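Long-range contacts in 3-oxoacyl-[acyl-carrier-protein] synthase, mitochondrial (Arabidopsis thaliana, PDB 2IX4), which catalyses the condensation steps of mitochondrial fatty acid synthesis, adding two carbons from malonyl-ACP to saturated acyl chains of varied length: residues 12-17 with 355-360; 41-46 with 130-135; 63-68 with 248-253; 85-90 with 206-211; 118-123 with 156-161. One frame throughout, in Å; residues are numbered along the deposited sequence.

Contact 1: residues 12-17 with 355-360; sequences TPLGRG and GATGHL
Pro13 and Leu14 pack on the C-terminal end of helix 354-357 and the chain just after it, and apolar contact carries the interface. The Pro13 ring and Leu360 reach toward each other tip to tip, CD of Pro13 lying 3.8 Å from CD2 of Leu360. Leu14 crosses Thr357 at about a right angle, its CD1 4.0 Å from CG2 of Thr357. OG1 of Thr357 lies between the backbone N and the carbonyl carbon (chi1 60°), which turns CG2 to Leu14. An alanine in place of Pro13 would probably open a gap beside Leu360 CD2 and the Thr357 carbonyl, where CG and CD of the ring had packed.

Strands 3-12 and 15-16 form a hairpin here, and its type I turn, Thr12 to Gly15, carries Pro13 and Leu14.

The side-chain hydrogen bonds lie within the segments or lead out of the contact. Thr12 OG1 accepts from Leu14 N at 3.1 Å, an ST turn, and is also hydrogen-bonded to Thr21. Thr357 OG1 donates to Gly358 O at 2.9 Å, on a lone pair. The buried O of Thr357, two residues before His359, a predicted active-site residue, has no polar partner in the model; Pro13 CG sits 3.4 Å from it.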
# COMPACT_ATOMS: atom_id res chain seq x y z
N THR A 12 -13.34 -9.31 14.41
CA THR A 12 -12.97 -10.56 13.74
C THR A 12 -14.19 -11.47 13.59
O THR A 12 -15.26 -11.17 14.14
CB THR A 12 -11.87 -11.33 14.52
OG1 THR A 12 -12.40 -11.85 15.74
CG2 THR A 12 -10.66 -10.44 14.81
N PRO A 13 -14.05 -12.60 12.85
CA PRO A 13 -15.11 -13.61 12.81
C PRO A 13 -15.40 -14.28 14.16
O PRO A 13 -16.38 -15.04 14.27
CB PRO A 13 -14.57 -14.64 11.81
CG PRO A 13 -13.60 -13.86 10.97
CD PRO A 13 -12.94 -12.96 11.95
N LEU A 14 -14.58 -14.02 15.17
CA LEU A 14 -14.83 -14.49 16.54
C LEU A 14 -15.47 -13.40 17.40
O LEU A 14 -15.62 -13.57 18.61
CB LEU A 14 -13.54 -14.99 17.20
CG LEU A 14 -12.78 -16.14 16.51
CD1 LEU A 14 -11.47 -16.41 17.24
CD2 LEU A 14 -13.63 -17.41 16.44
N GLY A 15 -15.82 -12.28 16.77
CA GLY A 15 -16.54 -11.20 17.45
C GLY A 15 -15.92 -9.83 17.31
O GLY A 15 -14.77 -9.68 16.88
N ARG A 16 -16.69 -8.81 17.68
CA ARG A 16 -16.20 -7.45 17.72
C ARG A 16 -15.63 -7.19 19.11
O ARG A 16 -16.31 -7.41 20.12
CB ARG A 16 -17.33 -6.46 17.39
CG ARG A 16 -16.93 -4.98 17.39
CD ARG A 16 -17.26 -4.32 18.72
NE ARG A 16 -18.68 -4.48 19.04
CZ ARG A 16 -19.22 -4.25 20.23
NH1 ARG A 16 -18.47 -3.83 21.24
NH2 ARG A 16 -20.52 -4.43 20.40
N GLY A 17 -14.38 -6.73 19.16
CA GLY A 17 -13.71 -6.46 20.43
C GLY A 17 -12.64 -7.48 20.76
O GLY A 17 -12.77 -8.66 20.42
N GLY A 355 -7.20 -21.56 11.73
CA GLY A 355 -8.27 -22.55 11.86
C GLY A 355 -9.53 -21.94 12.46
O GLY A 355 -10.64 -22.35 12.13
N ALA A 356 -9.34 -20.94 13.31
CA ALA A 356 -10.43 -20.27 14.03
C ALA A 356 -10.95 -19.01 13.33
O ALA A 356 -12.17 -18.81 13.24
CB ALA A 356 -9.97 -19.92 15.45
N THR A 357 -10.04 -18.16 12.86
CA THR A 357 -10.40 -16.88 12.26
C THR A 357 -10.57 -16.96 10.75
O THR A 357 -11.20 -16.09 10.15
CB THR A 357 -9.32 -15.81 12.53
OG1 THR A 357 -8.07 -16.23 11.99
CG2 THR A 357 -9.18 -15.54 14.03
N GLY A 358 -10.00 -17.99 10.13
CA GLY A 358 -9.84 -18.01 8.68
C GLY A 358 -8.69 -17.10 8.29
O GLY A 358 -7.99 -16.55 9.15
N HIS A 359 -8.48 -16.94 6.98
CA HIS A 359 -7.45 -16.05 6.48
C HIS A 359 -8.00 -14.63 6.31
O HIS A 359 -8.75 -14.35 5.37
CB HIS A 359 -6.90 -16.57 5.14
CG HIS A 359 -5.59 -15.96 4.75
ND1 HIS A 359 -5.12 -14.77 5.28
CD2 HIS A 359 -4.66 -16.36 3.85
CE1 HIS A 359 -3.95 -14.48 4.74
NE2 HIS A 359 -3.65 -15.43 3.87
N LEU A 360 -7.63 -13.74 7.23
CA LEU A 360 -8.13 -12.36 7.21
C LEU A 360 -7.41 -11.47 6.20
O LEU A 360 -7.61 -10.25 6.18
CB LEU A 360 -8.10 -11.72 8.61
CG LEU A 360 -8.92 -12.31 9.77
CD1 LEU A 360 -9.27 -11.20 10.76
CD2 LEU A 360 -10.19 -13.01 9.32

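Contact 2: residues 41-46 with 130-135; sequences KMKSFD and IVEAAQ
Ser44 and Gln135 exchange a pair of hydrogen bonds that illustrates how a side-chain amide can tie a loop to a helix. Ser44 OG donates to Gln135 OE1 at 2.6 Å, lying in the plane of that carbonyl. Gln135 NE2 returns a bond of 2.9 Å to Ser44 O; it is nearly straight (168°) and lies in the amide plane, but reaches the backbone carbonyl from above its plane. The amide nitrogen has a second partner in Glu139.

With both ends held, the amide is fixed flat over one face of Phe45. The two planes are only 3° apart, and Gln135 CD stands 3.6 Å above the ring, offset toward its rim. Val131 CG1 packs at the ring edge, 3.8 Å from Phe45 CE1. An alanine at Gln135 would probably leave Ser44 O without its amide donor and Ser44 OG without its acceptor, and would strip the stacked amide from the Phe45 ring.

Across the two segments the charged pair is Lys43 with Glu132. Lys43 bends at its last torsion (chi4 -64°), which brings NZ to 2.8 Å from Glu132 OE2, a salt bridge on the syn lone pair. Water 2 donates to Lys41 O at 2.9 Å and also to Glu132 OE2.

The arrangement is loop-on-helix packing at the ketosynthase dimer interface: helix 127-138 also packs against the second subunit, Ile130 on its Ile130 and Ala134 on its Ala134.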
# COMPACT_ATOMS: atom_id res chain seq x y z
N LYS A 41 -22.62 -10.41 -1.89
CA LYS A 41 -22.69 -8.95 -1.94
C LYS A 41 -23.22 -8.45 -3.29
O LYS A 41 -22.75 -7.43 -3.81
CB LYS A 41 -21.33 -8.29 -1.61
CG LYS A 41 -20.68 -8.72 -0.30
CD LYS A 41 -21.55 -8.43 0.92
CE LYS A 41 -20.85 -8.83 2.22
NZ LYS A 41 -20.40 -10.27 2.24
N MET A 42 -24.19 -9.17 -3.85
CA MET A 42 -24.73 -8.86 -5.17
C MET A 42 -26.17 -8.34 -5.14
O MET A 42 -27.00 -8.74 -5.95
CB MET A 42 -24.64 -10.10 -6.08
CG MET A 42 -23.23 -10.42 -6.54
SD MET A 42 -23.10 -12.00 -7.41
CE MET A 42 -24.18 -11.74 -8.82
N LYS A 43 -26.45 -7.41 -4.22
CA LYS A 43 -27.80 -6.84 -4.08
C LYS A 43 -28.32 -6.15 -5.35
O LYS A 43 -29.53 -6.08 -5.56
CB LYS A 43 -27.88 -5.89 -2.88
CG LYS A 43 -27.09 -4.59 -3.02
CD LYS A 43 -27.11 -3.79 -1.73
CE LYS A 43 -26.46 -2.42 -1.91
NZ LYS A 43 -25.01 -2.54 -2.24
N SER A 44 -27.40 -5.67 -6.19
CA SER A 44 -27.76 -4.97 -7.43
C SER A 44 -28.01 -5.91 -8.62
O SER A 44 -28.34 -5.46 -9.71
CB SER A 44 -26.69 -3.94 -7.80
OG SER A 44 -25.47 -4.56 -8.16
N PHE A 45 -27.86 -7.22 -8.39
CA PHE A 45 -28.10 -8.22 -9.43
C PHE A 45 -29.41 -8.96 -9.18
O PHE A 45 -29.87 -9.05 -8.04
CB PHE A 45 -26.94 -9.21 -9.50
CG PHE A 45 -25.65 -8.61 -9.99
CD1 PHE A 45 -24.77 -8.00 -9.10
CD2 PHE A 45 -25.30 -8.69 -11.34
CE1 PHE A 45 -23.56 -7.45 -9.55
CE2 PHE A 45 -24.10 -8.14 -11.79
CZ PHE A 45 -23.23 -7.52 -10.90
N ASP A 46 -30.00 -9.51 -10.24
CA ASP A 46 -31.23 -10.30 -10.08
C ASP A 46 -30.95 -11.67 -9.46
O ASP A 46 -29.80 -12.12 -9.43
CB ASP A 46 -32.03 -10.39 -11.40
CG ASP A 46 -31.30 -11.16 -12.49
OD1 ASP A 46 -30.44 -12.01 -12.19
OD2 ASP A 46 -31.60 -10.91 -13.68
N ILE A 130 -16.55 -2.11 -6.99
CA ILE A 130 -16.09 -2.05 -8.38
C ILE A 130 -16.98 -2.90 -9.29
O ILE A 130 -17.22 -2.54 -10.44
CB ILE A 130 -14.60 -2.45 -8.52
CG1 ILE A 130 -13.73 -1.58 -7.61
CG2 ILE A 130 -14.13 -2.32 -9.98
CD1 ILE A 130 -12.31 -2.10 -7.40
N VAL A 131 -17.47 -4.02 -8.76
CA VAL A 131 -18.39 -4.90 -9.49
C VAL A 131 -19.72 -4.18 -9.78
O VAL A 131 -20.23 -4.25 -10.90
CB VAL A 131 -18.62 -6.25 -8.73
CG1 VAL A 131 -19.84 -6.99 -9.27
CG2 VAL A 131 -17.38 -7.13 -8.83
N GLU A 132 -20.25 -3.49 -8.77
CA GLU A 132 -21.48 -2.71 -8.93
C GLU A 132 -21.33 -1.62 -10.00
O GLU A 132 -22.23 -1.41 -10.81
CB GLU A 132 -21.92 -2.09 -7.60
CG GLU A 132 -22.52 -3.10 -6.63
CD GLU A 132 -23.35 -2.46 -5.52
OE1 GLU A 132 -23.43 -1.21 -5.44
OE2 GLU A 132 -23.93 -3.22 -4.71
N ALA A 133 -20.18 -0.95 -9.99
CA ALA A 133 -19.88 0.09 -10.97
C ALA A 133 -19.71 -0.48 -12.39
O ALA A 133 -20.19 0.11 -13.36
CB ALA A 133 -18.63 0.86 -10.55
N ALA A 134 -19.04 -1.62 -12.49
CA ALA A 134 -18.84 -2.30 -13.77
C ALA A 134 -20.16 -2.78 -14.37
O ALA A 134 -20.31 -2.82 -15.60
CB ALA A 134 -17.87 -3.45 -13.62
N GLN A 135 -21.11 -3.13 -13.51
CA GLN A 135 -22.46 -3.51 -13.93
C GLN A 135 -23.17 -2.34 -14.63
O GLN A 135 -23.94 -2.56 -15.57
CB GLN A 135 -23.28 -3.98 -12.72
CG GLN A 135 -24.64 -4.59 -13.07
CD GLN A 135 -25.55 -4.75 -11.87
OE1 GLN A 135 -25.22 -4.31 -10.76
NE2 GLN A 135 -26.70 -5.36 -12.07
O HOH W 1 -24.22 -5.67 -6.08
O HOH W 2 -22.26 -4.79 -2.84

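Contact 3: residues 63-68 with 248-253; sequences AFVPYG and IGEGSG
Ala63, at the end of strand 61-63, and Val65 beyond it run beside residues 248-251, where the chain joins the central sheet of the thiolase-like fold through strand 251-259; the touching parts, 63 to 65 and 248 to 251, run 19° apart in direction. Ala63 N donates to Ile248 O at 2.9 Å. The return bond, from Glu250 N to Ala63 O, is weak at 3.3 Å.

Further along, a side chain takes over. CG of Glu250 lies between the backbone N and the carbonyl carbon (chi1 60°), and the chain extends beyond it to bring the carboxylate to Val65. Val65 N donates to Glu250 OE2 at 3.0 Å, on its anti side, 31° out of the carboxylate plane. Glu250 OE2 also lies 3.7 Å from Phe64 CD2, with ring and carboxylate planes nearly perpendicular. OE1 is held by Tyr91 and Ser208, a sharing of bonds that would probably stabilise the buried charge. Val65 crosses the Glu250 side chain at about a right angle and puts CG2 3.5 Å from Glu250 O.

Val65 is covered by Tyr91 of helix 87-102 and Val11 of strand 3-12, while Gly251 bonds through its backbone to Glu207 of strand 200-207 and Gly249 to His359.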
# COMPACT_ATOMS: atom_id res chain seq x y z
N ALA A 63 -15.26 -16.98 6.79
CA ALA A 63 -15.33 -16.54 8.18
C ALA A 63 -15.79 -15.09 8.26
O ALA A 63 -15.10 -14.19 7.79
CB ALA A 63 -13.98 -16.70 8.83
N PHE A 64 -16.96 -14.89 8.86
CA PHE A 64 -17.65 -13.60 8.83
C PHE A 64 -17.63 -12.86 10.16
O PHE A 64 -17.80 -13.46 11.22
CB PHE A 64 -19.12 -13.80 8.43
CG PHE A 64 -19.32 -14.31 7.03
CD1 PHE A 64 -19.37 -15.68 6.78
CD2 PHE A 64 -19.48 -13.43 5.97
CE1 PHE A 64 -19.57 -16.16 5.49
CE2 PHE A 64 -19.68 -13.90 4.68
CZ PHE A 64 -19.72 -15.27 4.44
N VAL A 65 -17.44 -11.55 10.08
CA VAL A 65 -17.66 -10.68 11.23
C VAL A 65 -19.16 -10.70 11.58
O VAL A 65 -19.99 -10.51 10.70
CB VAL A 65 -17.22 -9.23 10.92
CG1 VAL A 65 -17.77 -8.25 11.96
CG2 VAL A 65 -15.70 -9.13 10.83
N PRO A 66 -19.49 -10.96 12.86
CA PRO A 66 -20.90 -10.89 13.28
C PRO A 66 -21.40 -9.45 13.40
O PRO A 66 -20.82 -8.64 14.13
CB PRO A 66 -20.89 -11.58 14.65
CG PRO A 66 -19.53 -11.38 15.17
CD PRO A 66 -18.61 -11.35 13.97
N TYR A 67 -22.46 -9.15 12.66
CA TYR A 67 -23.09 -7.82 12.68
C TYR A 67 -24.22 -7.79 13.69
O TYR A 67 -24.84 -8.82 13.95
CB TYR A 67 -23.64 -7.47 11.29
CG TYR A 67 -22.63 -7.00 10.27
CD1 TYR A 67 -22.85 -5.84 9.52
CD2 TYR A 67 -21.45 -7.71 10.03
CE1 TYR A 67 -21.93 -5.40 8.58
CE2 TYR A 67 -20.52 -7.28 9.09
CZ TYR A 67 -20.77 -6.12 8.36
OH TYR A 67 -19.86 -5.69 7.43
N GLY A 68 -24.50 -6.61 14.24
CA GLY A 68 -25.61 -6.46 15.17
C GLY A 68 -25.38 -5.38 16.20
O GLY A 68 -24.27 -4.85 16.32
N ILE A 248 -11.33 -17.81 3.25
CA ILE A 248 -11.32 -16.35 3.28
C ILE A 248 -12.06 -15.87 4.53
O ILE A 248 -13.15 -16.35 4.83
CB ILE A 248 -11.95 -15.71 2.01
CG1 ILE A 248 -11.15 -16.09 0.76
CG2 ILE A 248 -11.97 -14.19 2.11
CD1 ILE A 248 -11.74 -15.54 -0.54
N GLY A 249 -11.44 -14.95 5.25
CA GLY A 249 -12.07 -14.31 6.40
C GLY A 249 -12.06 -12.81 6.22
O GLY A 249 -11.55 -12.30 5.24
N GLU A 250 -12.64 -12.09 7.19
CA GLU A 250 -12.70 -10.63 7.13
C GLU A 250 -12.55 -10.03 8.52
O GLU A 250 -12.81 -10.69 9.52
CB GLU A 250 -14.03 -10.18 6.51
CG GLU A 250 -15.26 -10.64 7.30
CD GLU A 250 -16.55 -9.99 6.86
OE1 GLU A 250 -16.51 -9.00 6.10
OE2 GLU A 250 -17.62 -10.46 7.29
N GLY A 251 -12.14 -8.77 8.57
CA GLY A 251 -12.09 -8.03 9.83
C GLY A 251 -10.96 -7.03 9.87
O GLY A 251 -10.43 -6.64 8.83
N SER A 252 -10.58 -6.63 11.07
CA SER A 252 -9.52 -5.65 11.26
C SER A 252 -8.82 -5.85 12.59
O SER A 252 -9.43 -6.24 13.58
CB SER A 252 -10.08 -4.22 11.19
OG SER A 252 -9.04 -3.25 11.30
N GLY A 253 -7.52 -5.57 12.59
CA GLY A 253 -6.73 -5.50 13.81
C GLY A 253 -6.00 -4.18 13.83
O GLY A 253 -5.37 -3.80 12.85

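Contact 4: residues 85-90 with 206-211; sequences VANFIG and TESSID
The Phe88 ring turns its edge to Thr206, whose CG2 lies near the ring plane, 3.8 Å from CD1 of Phe88. Water 3 also sits at the edge, and Ile89 CG1 covers one face. CB of Phe88 faces the strand, and chi1 of 78° sets CG between the backbone N and the carbonyl carbon, the crowded position, from which the ring brings CD1 beside Thr206.

Thr206 contributes the one direct hydrogen bond. Its OG1 is anti to the backbone N (chi1 -178°) and donates to Phe88 O at 2.6 Å, in the carbonyl plane and on a lone pair. At this helix start an amide of the first turn finds its partner outside the helix: Phe88 N donates to water 3 at 2.9 Å, and the water donates on to Ser208 O. Ser208 OG lies 3.3 Å from Asn87 CB, though its polar partner is Glu250.

The first turn of helix 87-102 thus rests on the end of strand 200-207, which lies between strands 116-122 and 251-259, Thr206 bonding through its backbone to Gly121. Glu207, whose CB points away from residues 85-90, touches the bound hexanoic acid, and Thr206 also packs on Ala158 of helix 157-166.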
# COMPACT_ATOMS: atom_id res chain seq x y z
N VAL A 85 -17.82 5.31 3.04
CA VAL A 85 -17.25 4.26 3.89
C VAL A 85 -17.59 2.85 3.38
O VAL A 85 -18.72 2.37 3.54
CB VAL A 85 -17.67 4.43 5.38
CG1 VAL A 85 -17.07 3.33 6.25
CG2 VAL A 85 -17.23 5.79 5.92
N ALA A 86 -16.61 2.21 2.76
CA ALA A 86 -16.70 0.79 2.44
C ALA A 86 -16.47 -0.03 3.71
O ALA A 86 -15.97 0.50 4.71
CB ALA A 86 -15.70 0.41 1.36
N ASN A 87 -16.83 -1.31 3.66
CA ASN A 87 -16.77 -2.16 4.85
C ASN A 87 -15.39 -2.25 5.50
O ASN A 87 -15.29 -2.21 6.73
CB ASN A 87 -17.34 -3.55 4.55
CG ASN A 87 -18.85 -3.53 4.38
OD1 ASN A 87 -19.42 -2.57 3.86
ND2 ASN A 87 -19.51 -4.59 4.83
N PHE A 88 -14.33 -2.34 4.69
CA PHE A 88 -12.97 -2.39 5.22
C PHE A 88 -12.62 -1.12 6.02
O PHE A 88 -11.90 -1.19 7.01
CB PHE A 88 -11.94 -2.70 4.13
CG PHE A 88 -11.59 -1.53 3.23
CD1 PHE A 88 -10.42 -0.81 3.44
CD2 PHE A 88 -12.41 -1.19 2.16
CE1 PHE A 88 -10.08 0.26 2.61
CE2 PHE A 88 -12.08 -0.12 1.32
CZ PHE A 88 -10.92 0.60 1.55
N ILE A 89 -13.15 0.02 5.59
CA ILE A 89 -12.94 1.28 6.30
C ILE A 89 -13.65 1.28 7.67
O ILE A 89 -13.07 1.70 8.68
CB ILE A 89 -13.36 2.51 5.45
CG1 ILE A 89 -12.51 2.60 4.18
CG2 ILE A 89 -13.24 3.81 6.27
CD1 ILE A 89 -13.07 3.52 3.10
N GLY A 90 -14.89 0.79 7.69
CA GLY A 90 -15.67 0.71 8.93
C GLY A 90 -15.07 -0.22 9.97
O GLY A 90 -15.11 0.07 11.17
N THR A 206 -6.84 -4.13 7.65
CA THR A 206 -8.28 -4.34 7.50
C THR A 206 -8.59 -5.01 6.17
O THR A 206 -7.85 -4.85 5.20
CB THR A 206 -9.09 -3.02 7.67
OG1 THR A 206 -10.49 -3.31 7.56
CG2 THR A 206 -8.69 -1.98 6.61
N GLU A 207 -9.67 -5.78 6.15
CA GLU A 207 -10.11 -6.44 4.93
C GLU A 207 -11.57 -6.84 5.02
O GLU A 207 -12.02 -7.36 6.05
CB GLU A 207 -9.26 -7.67 4.61
CG GLU A 207 -9.26 -8.05 3.13
CD GLU A 207 -8.26 -7.24 2.33
OE1 GLU A 207 -7.05 -7.46 2.50
OE2 GLU A 207 -8.68 -6.38 1.52
N SER A 208 -12.30 -6.58 3.95
CA SER A 208 -13.67 -7.06 3.82
C SER A 208 -13.84 -7.47 2.38
O SER A 208 -14.39 -6.74 1.56
CB SER A 208 -14.67 -5.98 4.19
OG SER A 208 -15.97 -6.53 4.24
N SER A 209 -13.35 -8.66 2.07
CA SER A 209 -13.29 -9.13 0.69
C SER A 209 -14.04 -10.45 0.50
O SER A 209 -13.65 -11.27 -0.32
CB SER A 209 -11.83 -9.25 0.25
OG SER A 209 -11.71 -9.04 -1.14
N ILE A 210 -15.13 -10.65 1.25
CA ILE A 210 -16.00 -11.80 1.01
C ILE A 210 -17.15 -11.40 0.09
O ILE A 210 -18.14 -10.81 0.53
CB ILE A 210 -16.52 -12.47 2.31
CG1 ILE A 210 -15.37 -12.80 3.26
CG2 ILE A 210 -17.32 -13.74 1.96
CD1 ILE A 210 -15.81 -13.31 4.62
N ASP A 211 -16.99 -11.72 -1.19
CA ASP A 211 -17.95 -11.38 -2.23
C ASP A 211 -17.72 -12.27 -3.43
O ASP A 211 -16.69 -12.95 -3.51
CB ASP A 211 -17.83 -9.89 -2.62
CG ASP A 211 -16.40 -9.49 -2.94
OD1 ASP A 211 -15.87 -9.89 -4.01
OD2 ASP A 211 -15.80 -8.76 -2.13
O HOH W 3 -14.57 -3.52 2.00

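Contact 5: residues 118-123 with 156-161; sequences VSIGGG and NMASGH
Ser159 grips Ile120 where helix 157-166 lies against strand 116-122, within the beta-alpha-beta crossover that connects this strand to its parallel neighbour 172-173. The axes of strand 118-122 and helix segment 157-161 approach to 6.8 Å, with their N-to-C directions 143° apart.

The Ser159 rotamer is central. With chi1 at -66°, OG stands anti to the carbonyl carbon and accepts from Ile120 N at 2.9 Å, in a nearly straight bond (168°). The hydroxyl is hydrogen-bonded to His173 O as well, so a single buried oxygen links the helix to both strands of the crossover.

Apolar branches fill in along the strand. In Ile120, CG2 is anti to the backbone N and meets CB of Ala158 at 4.1 Å. In Val118, CG1 takes the anti place, which lays it 3.7 Å from Ser159 CA. The small Ala158 and Ser159 probably allow strand and helix to come this close, and Ala92 of helix 87-102 covers both Ile120 and Ala158. Asn156 ND2 bonds to Phe419 O of the second subunit.

Near the start of the helix, water 4 donates to Ile120 O at 2.6 Å and accepts a weak bond of 3.0 Å from Ala158 N.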
# COMPACT_ATOMS: atom_id res chain seq x y z
N VAL A 118 -1.17 7.58 11.57
CA VAL A 118 -1.99 6.40 11.29
C VAL A 118 -1.38 5.61 10.15
O VAL A 118 -0.99 6.18 9.13
CB VAL A 118 -3.45 6.79 10.93
CG1 VAL A 118 -4.34 5.55 10.85
CG2 VAL A 118 -4.03 7.77 11.96
N SER A 119 -1.27 4.29 10.33
CA SER A 119 -0.80 3.37 9.29
C SER A 119 -1.64 2.09 9.29
O SER A 119 -1.25 1.08 9.88
CB SER A 119 0.69 3.06 9.47
OG SER A 119 1.18 2.31 8.36
N ILE A 120 -2.79 2.15 8.63
CA ILE A 120 -3.70 1.01 8.54
C ILE A 120 -3.94 0.70 7.07
O ILE A 120 -4.59 1.48 6.37
CB ILE A 120 -5.05 1.28 9.26
CG1 ILE A 120 -4.82 1.63 10.73
CG2 ILE A 120 -5.99 0.07 9.13
CD1 ILE A 120 -6.04 2.23 11.43
N GLY A 121 -3.40 -0.42 6.60
CA GLY A 121 -3.53 -0.80 5.21
C GLY A 121 -4.64 -1.80 4.96
O GLY A 121 -5.05 -2.53 5.86
N GLY A 122 -5.13 -1.82 3.73
CA GLY A 122 -6.01 -2.87 3.25
C GLY A 122 -5.34 -3.55 2.07
O GLY A 122 -4.57 -2.92 1.34
N GLY A 123 -5.63 -4.83 1.87
CA GLY A 123 -4.98 -5.60 0.81
C GLY A 123 -5.56 -5.39 -0.57
O GLY A 123 -4.81 -5.21 -1.54
N ASN A 156 -5.83 2.92 0.84
CA ASN A 156 -5.22 3.75 1.88
C ASN A 156 -6.24 4.50 2.74
O ASN A 156 -5.88 5.14 3.72
CB ASN A 156 -4.26 4.77 1.25
CG ASN A 156 -4.97 5.79 0.37
OD1 ASN A 156 -5.60 5.44 -0.62
ND2 ASN A 156 -4.85 7.07 0.73
N MET A 157 -7.52 4.40 2.36
CA MET A 157 -8.55 5.26 2.93
C MET A 157 -8.92 4.99 4.39
O MET A 157 -9.50 5.87 5.05
CB MET A 157 -9.79 5.31 2.03
CG MET A 157 -9.57 6.11 0.74
SD MET A 157 -9.00 7.81 0.98
CE MET A 157 -10.44 8.56 1.74
N ALA A 158 -8.60 3.80 4.89
CA ALA A 158 -8.82 3.50 6.31
C ALA A 158 -8.00 4.44 7.20
O ALA A 158 -8.52 4.98 8.19
CB ALA A 158 -8.52 2.04 6.62
N SER A 159 -6.74 4.65 6.84
CA SER A 159 -5.87 5.63 7.50
C SER A 159 -6.44 7.05 7.42
O SER A 159 -6.39 7.79 8.41
CB SER A 159 -4.47 5.63 6.88
OG SER A 159 -3.81 4.41 7.14
N GLY A 160 -6.96 7.41 6.25
CA GLY A 160 -7.58 8.72 6.04
C GLY A 160 -8.75 8.97 6.97
O GLY A 160 -8.83 10.03 7.60
N HIS A 161 -9.65 8.00 7.06
CA HIS A 161 -10.85 8.13 7.90
C HIS A 161 -10.54 8.13 9.39
O HIS A 161 -11.20 8.83 10.16
CB HIS A 161 -11.86 7.04 7.55
CG HIS A 161 -12.57 7.27 6.26
ND1 HIS A 161 -13.84 7.80 6.19
CD2 HIS A 161 -12.19 7.04 4.98
CE1 HIS A 161 -14.21 7.89 4.92
NE2 HIS A 161 -13.22 7.44 4.17
O HOH W 4 -6.36 1.85 4.46

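Contacts 1, 3, 4 and 5 are buried and all reach the same mixed sheet, whereas contact 2 is partly buried, its centre about 27 Å from that of the chain; contacts 2 and 5 both touch the second subunit. The chemistry follows the setting: contact 2 combines a salt bridge, waters and a stacked amide, while contact 1 is almost wholly apolar across its segments. Contacts 4 and 5 each rest on one hydroxyl meeting a backbone group; contact 3 adds a carboxylate to a backbone bond. Strand 200-207 lies between the strands of contacts 3 and 5, so contact 4 adjoins both. Contacts 1 and 3 adjoin through Thr357 and Ala63, and Lys41 NZ reaches Ile210 O to join contact 2 to contact 4.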